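PDB 1DC1: type II restriction enzyme BsoBI from Geobacillus stearothermophilus, which recognises the degenerate double-stranded DNA sequence 5'-CYCGRG-3' and cuts it after the first cytosine, acting as a homodimer. Local coordinates for residues Q139-T143 / M199-T203; V211-N217 / K234-E240; Y157-R163 / F183-W189. Residues are numbered along the deposited sequence.

Overall arrangement
Contacts 2 and 3 pair antiparallel strands of one mixed sheet, joined to each other through strand 194-199, which lies between 184-191 and 213-217. Contact 1 ties helix 110-152 to the corner at which the chain leaves strand 194-199, and touches both other contacts: Tyr-200 and Asn-201 meet Lys-185 and Asp-212. Contacts 1 and 2 are buried; contact 3 is partly so, with an exposed end. Their chemistry follows their place: contact 1 is a tyrosine held by helix side chains, contact 2 an apolar strand pair that ends in predicted metal-binding acids beside the DNA, and contact 3 a strand pair finished by an arginine-phenylalanine stack.

Contact 1 (Q139-T143 / M199-T203); sequences QQKLT and MYNIT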
loop_
_atom_site.group_PDB
_atom_site.type_symbol
_atom_site.label_atom_id
_atom_site.label_comp_id
_atom_site.label_asym_id
_atom_site.label_seq_id
_atom_site.Cartn_x
_atom_site.Cartn_y
_atom_site.Cartn_z
ATOM N N GLN D 139 -12.339 11.986 3.690
ATOM C CA GLN D 139 -12.522 12.788 4.880
ATOM C C GLN D 139 -13.548 13.874 4.554
ATOM O O GLN D 139 -14.416 14.151 5.376
ATOM C CB GLN D 139 -11.191 13.439 5.327
ATOM C CG GLN D 139 -11.311 14.646 6.298
ATOM C CD GLN D 139 -9.954 15.264 6.727
ATOM O OE1 GLN D 139 -8.909 14.622 6.655
ATOM N NE2 GLN D 139 -9.986 16.533 7.174
ATOM N N GLN D 140 -13.450 14.508 3.379
ATOM C CA GLN D 140 -14.403 15.554 3.018
ATOM C C GLN D 140 -15.854 15.068 2.944
ATOM O O GLN D 140 -16.790 15.809 3.315
ATOM C CB GLN D 140 -14.013 16.203 1.698
ATOM C CG GLN D 140 -12.723 17.007 1.840
ATOM C CD GLN D 140 -12.205 17.453 0.497
ATOM O OE1 GLN D 140 -12.944 17.478 -0.482
ATOM N NE2 GLN D 140 -10.936 17.814 0.443
ATOM N N LYS D 141 -16.031 13.831 2.475
ATOM C CA LYS D 141 -17.348 13.231 2.358
ATOM C C LYS D 141 -17.968 13.029 3.740
ATOM O O LYS D 141 -19.151 13.320 3.928
ATOM C CB LYS D 141 -17.235 11.890 1.658
ATOM C CG LYS D 141 -18.575 11.217 1.545
ATOM C CD LYS D 141 -18.495 10.147 0.511
ATOM C CE LYS D 141 -19.822 9.442 0.394
ATOM N NZ LYS D 141 -19.736 8.402 -0.652
ATOM N N LEU D 142 -17.164 12.538 4.696
ATOM C CA LEU D 142 -17.675 12.329 6.027
ATOM C C LEU D 142 -18.023 13.678 6.676
ATOM O O LEU D 142 -19.042 13.807 7.341
ATOM C CB LEU D 142 -16.662 11.601 6.896
ATOM C CG LEU D 142 -17.255 11.251 8.274
ATOM C CD1 LEU D 142 -18.315 10.179 8.074
ATOM C CD2 LEU D 142 -16.182 10.769 9.257
ATOM N N THR D 143 -17.174 14.689 6.489
ATOM C CA THR D 143 -17.441 16.008 7.065
ATOM C C THR D 143 -18.743 16.593 6.477
ATOM O O THR D 143 -19.551 17.189 7.199
ATOM C CB THR D 143 -16.284 17.004 6.794
ATOM O OG1 THR D 143 -15.129 16.593 7.512
ATOM C CG2 THR D 143 -16.637 18.382 7.286
ATOM N N MET D 199 -12.045 16.101 15.390
ATOM C CA MET D 199 -10.823 16.494 14.705
ATOM C C MET D 199 -10.360 15.312 13.864
ATOM O O MET D 199 -10.563 14.177 14.243
ATOM C CB MET D 199 -9.709 16.797 15.701
ATOM C CG MET D 199 -9.965 17.974 16.615
ATOM S SD MET D 199 -9.511 19.539 15.931
ATOM C CE MET D 199 -7.758 19.392 15.505
ATOM N N TYR D 200 -9.724 15.596 12.742
ATOM C CA TYR D 200 -9.195 14.542 11.895
ATOM C C TYR D 200 -7.664 14.437 11.996
ATOM O O TYR D 200 -6.976 15.434 12.198
ATOM C CB TYR D 200 -9.578 14.827 10.451
ATOM C CG TYR D 200 -11.056 14.697 10.190
ATOM C CD1 TYR D 200 -11.637 13.436 10.043
ATOM C CD2 TYR D 200 -11.865 15.832 9.999
ATOM C CE1 TYR D 200 -12.971 13.290 9.696
ATOM C CE2 TYR D 200 -13.212 15.695 9.649
ATOM C CZ TYR D 200 -13.742 14.405 9.493
ATOM O OH TYR D 200 -15.032 14.196 9.048
ATOM N N ASN D 201 -7.143 13.230 11.881
ATOM C CA ASN D 201 -5.714 13.016 11.857
ATOM C C ASN D 201 -4.914 13.674 12.967
ATOM O O ASN D 201 -4.042 14.510 12.745
ATOM C CB ASN D 201 -5.216 13.441 10.471
ATOM C CG ASN D 201 -6.015 12.787 9.351
ATOM O OD1 ASN D 201 -6.168 11.551 9.292
ATOM N ND2 ASN D 201 -6.525 13.608 8.459
ATOM N N ILE D 202 -5.191 13.230 14.160
ATOM C CA ILE D 202 -4.609 13.738 15.365
ATOM C C ILE D 202 -3.696 12.692 15.969
ATOM O O ILE D 202 -4.021 11.494 15.981
ATOM C CB ILE D 202 -5.786 13.979 16.379
ATOM C CG1 ILE D 202 -6.626 15.161 15.961
ATOM C CG2 ILE D 202 -5.291 14.264 17.747
ATOM C CD1 ILE D 202 -5.913 16.104 15.087
ATOM N N THR D 203 -2.569 13.139 16.512
ATOM C CA THR D 203 -1.677 12.220 17.209
ATOM C C THR D 203 -2.312 11.996 18.576
ATOM O O THR D 203 -2.589 12.955 19.286
ATOM C CB THR D 203 -0.300 12.795 17.446
ATOM O OG1 THR D 203 0.318 13.060 16.183
ATOM C CG2 THR D 203 0.556 11.768 18.254
#
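A G1 beta bulge marks this corner of the BsoBI restriction-endonuclease fold: the chain leaves the main sheet after Met-199, turns at Tyr-200 and Asn-201, and enters the small two-stranded sheet, where Asn-201 and Ile-202 both face Val-211. Asn-201 takes the left-handed conformation (phi 50°, psi 64°) that such a bulge requires. Segment 139-143, part of the long helix 110-152, packs against the corner mainly through the Tyr-200 side chain, which points at the helix and supplies most of what its segment buries there. Gln-139 runs out fully extended, with chi1 and chi2 both t, and lays its aliphatic part on the ring: CG of Gln-139 stands 3.7 Å from the centroid of the Tyr-200 ring and almost exactly on its normal, a CH-pi contact. One turn further along the helix Leu-142 meets the ring edge, CD2 lying 4.1 Å from CE1 of Tyr-200. The amide of Gln-139 then bridges two parts of the fold. Its NE2 bonds to the carbonyl of Ala-184, while its OE1 accepts a weak hydrogen bond from ND2 of Asn-201, 3.2 Å away, next to the predicted magnesium ligand Asp-212. At the far end of the ring, the phenol hydroxyl is anchored on the helix by a hydrogen bond from Tyr-200 OH to Thr-143 OG1, 2.8 Å long.

Contact 2 (V211-N217 / K234-E240); sequences VDICLFN and KYLLLGE. With nucleotides of chain A.
Leu-215 and Leu-237 face each other at CB-CB 3.9 Å on one side of an antiparallel strand pair, beside Ile-213 (CG2 to Leu-237 CD2, 4.0 Å). The opposite side carries Cys-214 against Leu-238 (SG to CD2, 4.0 Å) and the oblique rings of Phe-216 and Tyr-235, both chi1 m, centroids 4.8 Å apart, planes at 50°. The strand axes approach to 4.6 Å at 166°. Ile-213 and Gly-239 form a hydrogen-bonded pair (N to O 3.0 Å, O to N 2.9 Å). Leu-215 N reaches Leu-237 O at 2.9 Å, and Leu-215 O accepts from Leu-236 N (2.9 Å) and weakly from Leu-237 N (3.3 Å). Leu-236 (phi -82°, psi -37°) and Leu-237 both face Leu-215, a classic beta bulge, after which Asn-217 N bonds Lys-234 O at 2.7 Å. The chain turns at Asp-212 (phi -61°, psi -50°), whose N donates to Glu-240 OE1 (3.2 Å); its OD2, bonded to Leu-241 N, lies 3.1 Å from that OE1. Asp-212 OD1 is 2.6 Å from OP1 of DT6 of chain A, at the scissile bond. Two acids predicted to bind magnesium converge there, with Lys-242 beyond, as is characteristic of the PD-(D/E)XK nuclease site.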
loop_
_atom_site.group_PDB
_atom_site.type_symbol
_atom_site.label_atom_id
_atom_site.label_comp_id
_atom_site.label_asym_id
_atom_site.label_seq_id
_atom_site.Cartn_x
_atom_site.Cartn_y
_atom_site.Cartn_z
ATOM N N VAL D 211 -4.592 9.056 14.577
ATOM C CA VAL D 211 -5.924 8.467 14.441
ATOM C C VAL D 211 -6.700 9.301 13.436
ATOM O O VAL D 211 -6.645 10.521 13.453
ATOM C CB VAL D 211 -6.677 8.418 15.800
ATOM C CG1 VAL D 211 -7.969 7.675 15.608
ATOM C CG2 VAL D 211 -5.821 7.624 16.879
ATOM N N ASP D 212 -7.424 8.645 12.548
ATOM C CA ASP D 212 -8.163 9.374 11.500
ATOM C C ASP D 212 -9.195 10.330 12.064
ATOM O O ASP D 212 -9.242 11.498 11.666
ATOM C CB ASP D 212 -8.903 8.403 10.567
ATOM C CG ASP D 212 -7.962 7.569 9.708
ATOM O OD1 ASP D 212 -6.774 7.961 9.470
ATOM O OD2 ASP D 212 -8.433 6.502 9.283
ATOM N N ILE D 213 -10.027 9.812 12.980
ATOM C CA ILE D 213 -11.155 10.561 13.566
ATOM C C ILE D 213 -11.092 10.519 15.080
ATOM O O ILE D 213 -10.966 9.427 15.659
ATOM C CB ILE D 213 -12.508 9.924 13.166
ATOM C CG1 ILE D 213 -12.621 9.879 11.636
ATOM C CG2 ILE D 213 -13.696 10.642 13.896
ATOM C CD1 ILE D 213 -13.715 9.018 11.162
ATOM N N CYS D 214 -11.222 11.694 15.706
ATOM C CA CYS D 214 -11.216 11.830 17.153
ATOM C C CYS D 214 -12.335 12.745 17.581
ATOM O O CYS D 214 -12.442 13.832 17.038
ATOM C CB CYS D 214 -9.884 12.414 17.613
ATOM S SG CYS D 214 -8.468 11.240 17.598
ATOM N N LEU D 215 -13.150 12.298 18.537
ATOM C CA LEU D 215 -14.251 13.101 19.073
ATOM C C LEU D 215 -13.918 13.391 20.494
ATOM O O LEU D 215 -13.725 12.474 21.274
ATOM C CB LEU D 215 -15.599 12.378 19.035
ATOM C CG LEU D 215 -16.839 13.247 19.407
ATOM C CD1 LEU D 215 -16.947 14.374 18.414
ATOM C CD2 LEU D 215 -18.136 12.473 19.355
ATOM N N PHE D 216 -13.867 14.675 20.840
ATOM C CA PHE D 216 -13.519 15.102 22.194
ATOM C C PHE D 216 -14.685 15.623 22.951
ATOM O O PHE D 216 -15.555 16.266 22.382
ATOM C CB PHE D 216 -12.520 16.237 22.192
ATOM C CG PHE D 216 -11.208 15.849 21.679
ATOM C CD1 PHE D 216 -10.267 15.258 22.521
ATOM C CD2 PHE D 216 -10.907 16.046 20.335
ATOM C CE1 PHE D 216 -9.036 14.867 22.029
ATOM C CE2 PHE D 216 -9.679 15.662 19.819
ATOM C CZ PHE D 216 -8.742 15.075 20.661
ATOM N N ASN D 217 -14.677 15.326 24.242
ATOM C CA ASN D 217 -15.672 15.817 25.165
ATOM C C ASN D 217 -15.069 17.144 25.630
ATOM O O ASN D 217 -14.304 17.163 26.596
ATOM C CB ASN D 217 -15.768 14.910 26.376
ATOM C CG ASN D 217 -16.339 15.624 27.545
ATOM O OD1 ASN D 217 -16.737 16.792 27.434
ATOM N ND2 ASN D 217 -16.407 14.949 28.679
ATOM N N LYS D 234 -10.965 12.765 27.974
ATOM C CA LYS D 234 -11.659 13.675 27.039
ATOM C C LYS D 234 -11.972 13.037 25.717
ATOM O O LYS D 234 -12.711 13.603 24.933
ATOM C CB LYS D 234 -10.816 14.918 26.765
ATOM C CG LYS D 234 -10.663 15.810 27.961
ATOM C CD LYS D 234 -11.876 15.690 28.852
ATOM C CE LYS D 234 -12.090 16.962 29.685
ATOM N NZ LYS D 234 -13.089 16.725 30.780
ATOM N N TYR D 235 -11.363 11.884 25.452
ATOM C CA TYR D 235 -11.604 11.137 24.192
ATOM C C TYR D 235 -12.881 10.299 24.253
ATOM O O TYR D 235 -12.917 9.229 24.907
ATOM C CB TYR D 235 -10.433 10.211 23.878
ATOM C CG TYR D 235 -9.177 10.944 23.489
ATOM C CD1 TYR D 235 -8.265 11.377 24.458
ATOM C CD2 TYR D 235 -8.865 11.160 22.148
ATOM C CE1 TYR D 235 -7.090 11.988 24.087
ATOM C CE2 TYR D 235 -7.670 11.785 21.765
ATOM C CZ TYR D 235 -6.791 12.194 22.728
ATOM O OH TYR D 235 -5.618 12.821 22.347
ATOM N N LEU D 236 -13.927 10.791 23.590
ATOM C CA LEU D 236 -15.219 10.076 23.554
ATOM C C LEU D 236 -15.219 8.978 22.493
ATOM O O LEU D 236 -15.791 7.924 22.705
ATOM C CB LEU D 236 -16.391 11.018 23.212
ATOM C CG LEU D 236 -16.782 12.074 24.253
ATOM C CD1 LEU D 236 -17.822 13.001 23.700
ATOM C CD2 LEU D 236 -17.291 11.375 25.521
ATOM N N LEU D 237 -14.575 9.239 21.360
ATOM C CA LEU D 237 -14.557 8.294 20.263
ATOM C C LEU D 237 -13.294 8.414 19.436
ATOM O O LEU D 237 -12.773 9.514 19.284
ATOM C CB LEU D 237 -15.797 8.527 19.360
ATOM C CG LEU D 237 -15.970 7.786 18.011
ATOM C CD1 LEU D 237 -17.439 7.649 17.744
ATOM C CD2 LEU D 237 -15.268 8.535 16.851
ATOM N N LEU D 238 -12.800 7.268 18.931
ATOM C CA LEU D 238 -11.642 7.205 18.025
ATOM C C LEU D 238 -12.067 6.289 16.883
ATOM O O LEU D 238 -12.724 5.275 17.097
ATOM C CB LEU D 238 -10.389 6.689 18.728
ATOM C CG LEU D 238 -10.083 7.564 19.963
ATOM C CD1 LEU D 238 -10.384 6.795 21.224
ATOM C CD2 LEU D 238 -8.685 8.007 19.940
ATOM N N GLY D 239 -11.746 6.679 15.656
ATOM C CA GLY D 239 -12.172 5.854 14.552
ATOM C C GLY D 239 -11.238 5.907 13.370
ATOM O O GLY D 239 -10.455 6.848 13.226
ATOM N N GLU D 240 -11.320 4.881 12.537
ATOM C CA GLU D 240 -10.504 4.771 11.334
ATOM C C GLU D 240 -11.463 4.982 10.175
ATOM O O GLU D 240 -12.607 4.555 10.224
ATOM C CB GLU D 240 -9.851 3.385 11.229
ATOM C CG GLU D 240 -8.326 3.275 11.545
ATOM C CD GLU D 240 -7.750 4.334 12.532
ATOM O OE1 GLU D 240 -7.660 5.524 12.145
ATOM O OE2 GLU D 240 -7.357 3.982 13.685
ATOM P P DT A 6 -4.386 6.093 7.288
ATOM O OP1 DT A 6 -5.749 6.320 7.757
ATOM O OP2 DT A 6 -3.879 4.701 7.049
ATOM O "O5'" DT A 6 -4.201 6.808 5.874
ATOM C "C5'" DT A 6 -4.886 8.039 5.569
ATOM C "C4'" DT A 6 -4.647 8.413 4.122
ATOM O "O4'" DT A 6 -3.247 8.690 3.878
ATOM C "C3'" DT A 6 -5.009 7.310 3.132
ATOM O "O3'" DT A 6 -6.404 7.402 2.853
ATOM C "C2'" DT A 6 -4.160 7.675 1.930
ATOM C "C1'" DT A 6 -2.910 8.278 2.557
ATOM N N1 DT A 6 -1.858 7.270 2.649
ATOM C C2 DT A 6 -1.021 7.119 1.570
ATOM O O2 DT A 6 -1.135 7.747 0.522
ATOM N N3 DT A 6 -0.039 6.190 1.753
ATOM C C4 DT A 6 0.163 5.399 2.857
ATOM O O4 DT A 6 1.129 4.656 2.883
ATOM C C5 DT A 6 -0.814 5.556 3.919
ATOM C C7 DT A 6 -0.780 4.647 5.106
ATOM C C6 DT A 6 -1.731 6.492 3.774
#

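Contact 3 (Y157-R163 / F183-W189); sequences YKWLDSR and FAKGISW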
loop_
_atom_site.group_PDB
_atom_site.type_symbol
_atom_site.label_atom_id
_atom_site.label_comp_id
_atom_site.label_asym_id
_atom_site.label_seq_id
_atom_site.Cartn_x
_atom_site.Cartn_y
_atom_site.Cartn_z
ATOM N N TYR D 157 -22.512 25.184 14.481
ATOM C CA TYR D 157 -21.227 24.590 14.767
ATOM C C TYR D 157 -20.115 25.601 14.442
ATOM O O TYR D 157 -20.379 26.660 13.867
ATOM C CB TYR D 157 -21.071 23.276 13.962
ATOM C CG TYR D 157 -21.033 23.456 12.456
ATOM C CD1 TYR D 157 -19.817 23.800 11.805
ATOM C CD2 TYR D 157 -22.190 23.290 11.682
ATOM C CE1 TYR D 157 -19.733 23.975 10.421
ATOM C CE2 TYR D 157 -22.139 23.464 10.295
ATOM C CZ TYR D 157 -20.885 23.811 9.661
ATOM O OH TYR D 157 -20.784 23.990 8.278
ATOM N N LYS D 158 -18.894 25.292 14.882
ATOM C CA LYS D 158 -17.723 26.096 14.585
ATOM C C LYS D 158 -16.815 25.154 13.829
ATOM O O LYS D 158 -16.945 23.931 13.970
ATOM C CB LYS D 158 -17.051 26.549 15.868
ATOM C CG LYS D 158 -18.025 27.248 16.802
ATOM C CD LYS D 158 -17.330 27.715 18.028
ATOM C CE LYS D 158 -16.892 29.124 17.863
ATOM N NZ LYS D 158 -17.995 29.982 18.330
ATOM N N TRP D 159 -15.946 25.709 12.997
ATOM C CA TRP D 159 -15.055 24.872 12.261
ATOM C C TRP D 159 -13.637 25.385 12.289
ATOM O O TRP D 159 -13.382 26.540 12.579
ATOM C CB TRP D 159 -15.551 24.732 10.850
ATOM C CG TRP D 159 -15.411 25.972 10.068
ATOM C CD1 TRP D 159 -16.116 27.128 10.232
ATOM C CD2 TRP D 159 -14.557 26.168 8.917
ATOM N NE1 TRP D 159 -15.760 28.032 9.241
ATOM C CE2 TRP D 159 -14.809 27.464 8.431
ATOM C CE3 TRP D 159 -13.606 25.363 8.256
ATOM C CZ2 TRP D 159 -14.144 27.979 7.313
ATOM C CZ3 TRP D 159 -12.957 25.867 7.157
ATOM C CH2 TRP D 159 -13.227 27.164 6.691
ATOM N N LEU D 160 -12.716 24.484 11.995
ATOM C CA LEU D 160 -11.295 24.760 11.992
ATOM C C LEU D 160 -10.770 24.570 10.566
ATOM O O LEU D 160 -10.950 23.528 9.932
ATOM C CB LEU D 160 -10.597 23.836 13.022
ATOM C CG LEU D 160 -9.219 24.252 13.537
ATOM C CD1 LEU D 160 -9.262 25.592 14.300
ATOM C CD2 LEU D 160 -8.705 23.152 14.424
ATOM N N ASP D 161 -10.144 25.620 10.069
ATOM C CA ASP D 161 -9.626 25.651 8.716
ATOM C C ASP D 161 -8.293 24.924 8.609
ATOM O O ASP D 161 -7.296 25.373 9.196
ATOM C CB ASP D 161 -9.470 27.116 8.317
ATOM C CG ASP D 161 -9.385 27.308 6.816
ATOM O OD1 ASP D 161 -8.764 26.461 6.134
ATOM O OD2 ASP D 161 -9.936 28.312 6.322
ATOM N N SER D 162 -8.276 23.804 7.873
ATOM C CA SER D 162 -7.060 22.991 7.679
ATOM C C SER D 162 -5.879 23.810 7.110
ATOM O O SER D 162 -4.705 23.470 7.341
ATOM C CB SER D 162 -7.363 21.834 6.755
ATOM O OG SER D 162 -7.700 22.373 5.492
ATOM N N ARG D 163 -6.192 24.888 6.388
ATOM C CA ARG D 163 -5.161 25.766 5.837
ATOM C C ARG D 163 -4.420 26.552 6.947
ATOM O O ARG D 163 -3.249 26.948 6.770
ATOM C CB ARG D 163 -5.776 26.775 4.863
ATOM C CG ARG D 163 -6.121 26.211 3.536
ATOM C CD ARG D 163 -7.581 26.208 3.443
ATOM N NE ARG D 163 -8.086 27.169 2.479
ATOM C CZ ARG D 163 -9.153 27.945 2.683
ATOM N NH1 ARG D 163 -9.832 27.886 3.819
ATOM N NH2 ARG D 163 -9.584 28.741 1.715
ATOM N N PHE D 183 -12.255 22.225 3.390
ATOM C CA PHE D 183 -11.186 22.775 4.218
ATOM C C PHE D 183 -11.314 22.633 5.700
ATOM O O PHE D 183 -10.660 23.348 6.443
ATOM C CB PHE D 183 -11.029 24.246 3.919
ATOM C CG PHE D 183 -10.552 24.505 2.549
ATOM C CD1 PHE D 183 -9.303 24.015 2.148
ATOM C CD2 PHE D 183 -11.336 25.229 1.667
ATOM C CE1 PHE D 183 -8.829 24.243 0.888
ATOM C CE2 PHE D 183 -10.887 25.472 0.403
ATOM C CZ PHE D 183 -9.614 24.975 0.004
ATOM N N ALA D 184 -12.167 21.725 6.135
ATOM C CA ALA D 184 -12.351 21.537 7.542
ATOM C C ALA D 184 -11.495 20.422 8.132
ATOM O O ALA D 184 -11.599 19.247 7.741
ATOM C CB ALA D 184 -13.833 21.301 7.867
ATOM N N LYS D 185 -10.670 20.841 9.101
ATOM C CA LYS D 185 -9.770 20.000 9.885
ATOM C C LYS D 185 -10.552 19.484 11.106
ATOM O O LYS D 185 -10.258 18.434 11.652
ATOM C CB LYS D 185 -8.548 20.869 10.302
ATOM C CG LYS D 185 -7.683 20.402 11.485
ATOM C CD LYS D 185 -7.133 18.996 11.271
ATOM C CE LYS D 185 -6.222 18.555 12.409
ATOM N NZ LYS D 185 -5.168 17.640 11.868
ATOM N N GLY D 186 -11.572 20.232 11.518
ATOM C CA GLY D 186 -12.367 19.844 12.675
ATOM C C GLY D 186 -13.701 20.581 12.688
ATOM O O GLY D 186 -13.860 21.595 12.002
ATOM N N ILE D 187 -14.654 20.075 13.462
ATOM C CA ILE D 187 -15.991 20.668 13.555
ATOM C C ILE D 187 -16.339 20.564 15.020
ATOM O O ILE D 187 -15.990 19.564 15.682
ATOM C CB ILE D 187 -17.027 19.863 12.730
ATOM C CG1 ILE D 187 -16.630 19.897 11.242
ATOM C CG2 ILE D 187 -18.486 20.347 13.020
ATOM C CD1 ILE D 187 -16.814 21.241 10.580
ATOM N N SER D 188 -17.004 21.586 15.534
ATOM C CA SER D 188 -17.366 21.581 16.935
ATOM C C SER D 188 -18.809 22.008 17.151
ATOM O O SER D 188 -19.263 22.952 16.534
ATOM C CB SER D 188 -16.414 22.512 17.664
ATOM O OG SER D 188 -16.628 22.398 19.052
ATOM N N TRP D 189 -19.532 21.342 18.038
ATOM C CA TRP D 189 -20.930 21.699 18.321
ATOM C C TRP D 189 -21.298 21.428 19.798
ATOM O O TRP D 189 -20.483 20.952 20.618
ATOM C CB TRP D 189 -21.904 20.890 17.451
ATOM C CG TRP D 189 -21.823 19.389 17.712
ATOM C CD1 TRP D 189 -22.628 18.624 18.550
ATOM C CD2 TRP D 189 -20.869 18.465 17.110
ATOM N NE1 TRP D 189 -22.225 17.292 18.483
ATOM C CE2 TRP D 189 -21.159 17.167 17.620
ATOM C CE3 TRP D 189 -19.806 18.619 16.191
ATOM C CZ2 TRP D 189 -20.406 16.018 17.227
ATOM C CZ3 TRP D 189 -19.065 17.484 15.797
ATOM C CH2 TRP D 189 -19.363 16.214 16.308
#
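Strands 157-161 and 184-191 form an antiparallel pair toward one side of the mixed sheet in this PD-(D/E)XK-type nuclease; the axes of 157-161 and 186-189 approach to 4.6 Å, with 159° between their N-to-C directions. The backbone sets the register. Lys-158 and Ser-188 exchange two hydrogen bonds, Lys-158 N to Ser-188 O at 2.9 Å and Ser-188 N to Lys-158 O at 2.8 Å, and Leu-160 N donates to Gly-186 O at 3.1 Å. The chain turns a corner at Lys-185, so that Leu-160 O is taken by Lys-185 N (2.8 Å) and Gly-186 N is left without a partner. Pairing ends with Ser-162 N on Phe-183 O, again 2.8 Å.

Apolar contacts gather on the face bearing Tyr-157, Trp-159 and Ile-187. Trp-159 CB packs on Ile-187 CD1 (3.7 Å), Tyr-157 CD1 on Ile-187 CG2 (3.9 Å), and Trp-159 CE3 on Ala-184 CB (4.1 Å). Tyr-157 and Ile-187 also pack against helix 110-152. On the other face, Leu-160 and Ser-188 meet Trp-170 of the neighbouring strand, and Lys-158 forms a salt bridge with Asp-172.

Charged groups finish the open end. Asp-161 OD1 accepts from the backbone N of Arg-163 (3.0 Å), closing an Asx turn, and the carboxylate also holds the guanidinium in a salt bridge, Arg-163 NH1 to Asp-161 OD2 at 2.5 Å. So placed, the guanidinium lies flat on Phe-183 in a cation-pi stack, with Arg-163 CZ 3.6 Å from the centroid of the Phe-183 ring.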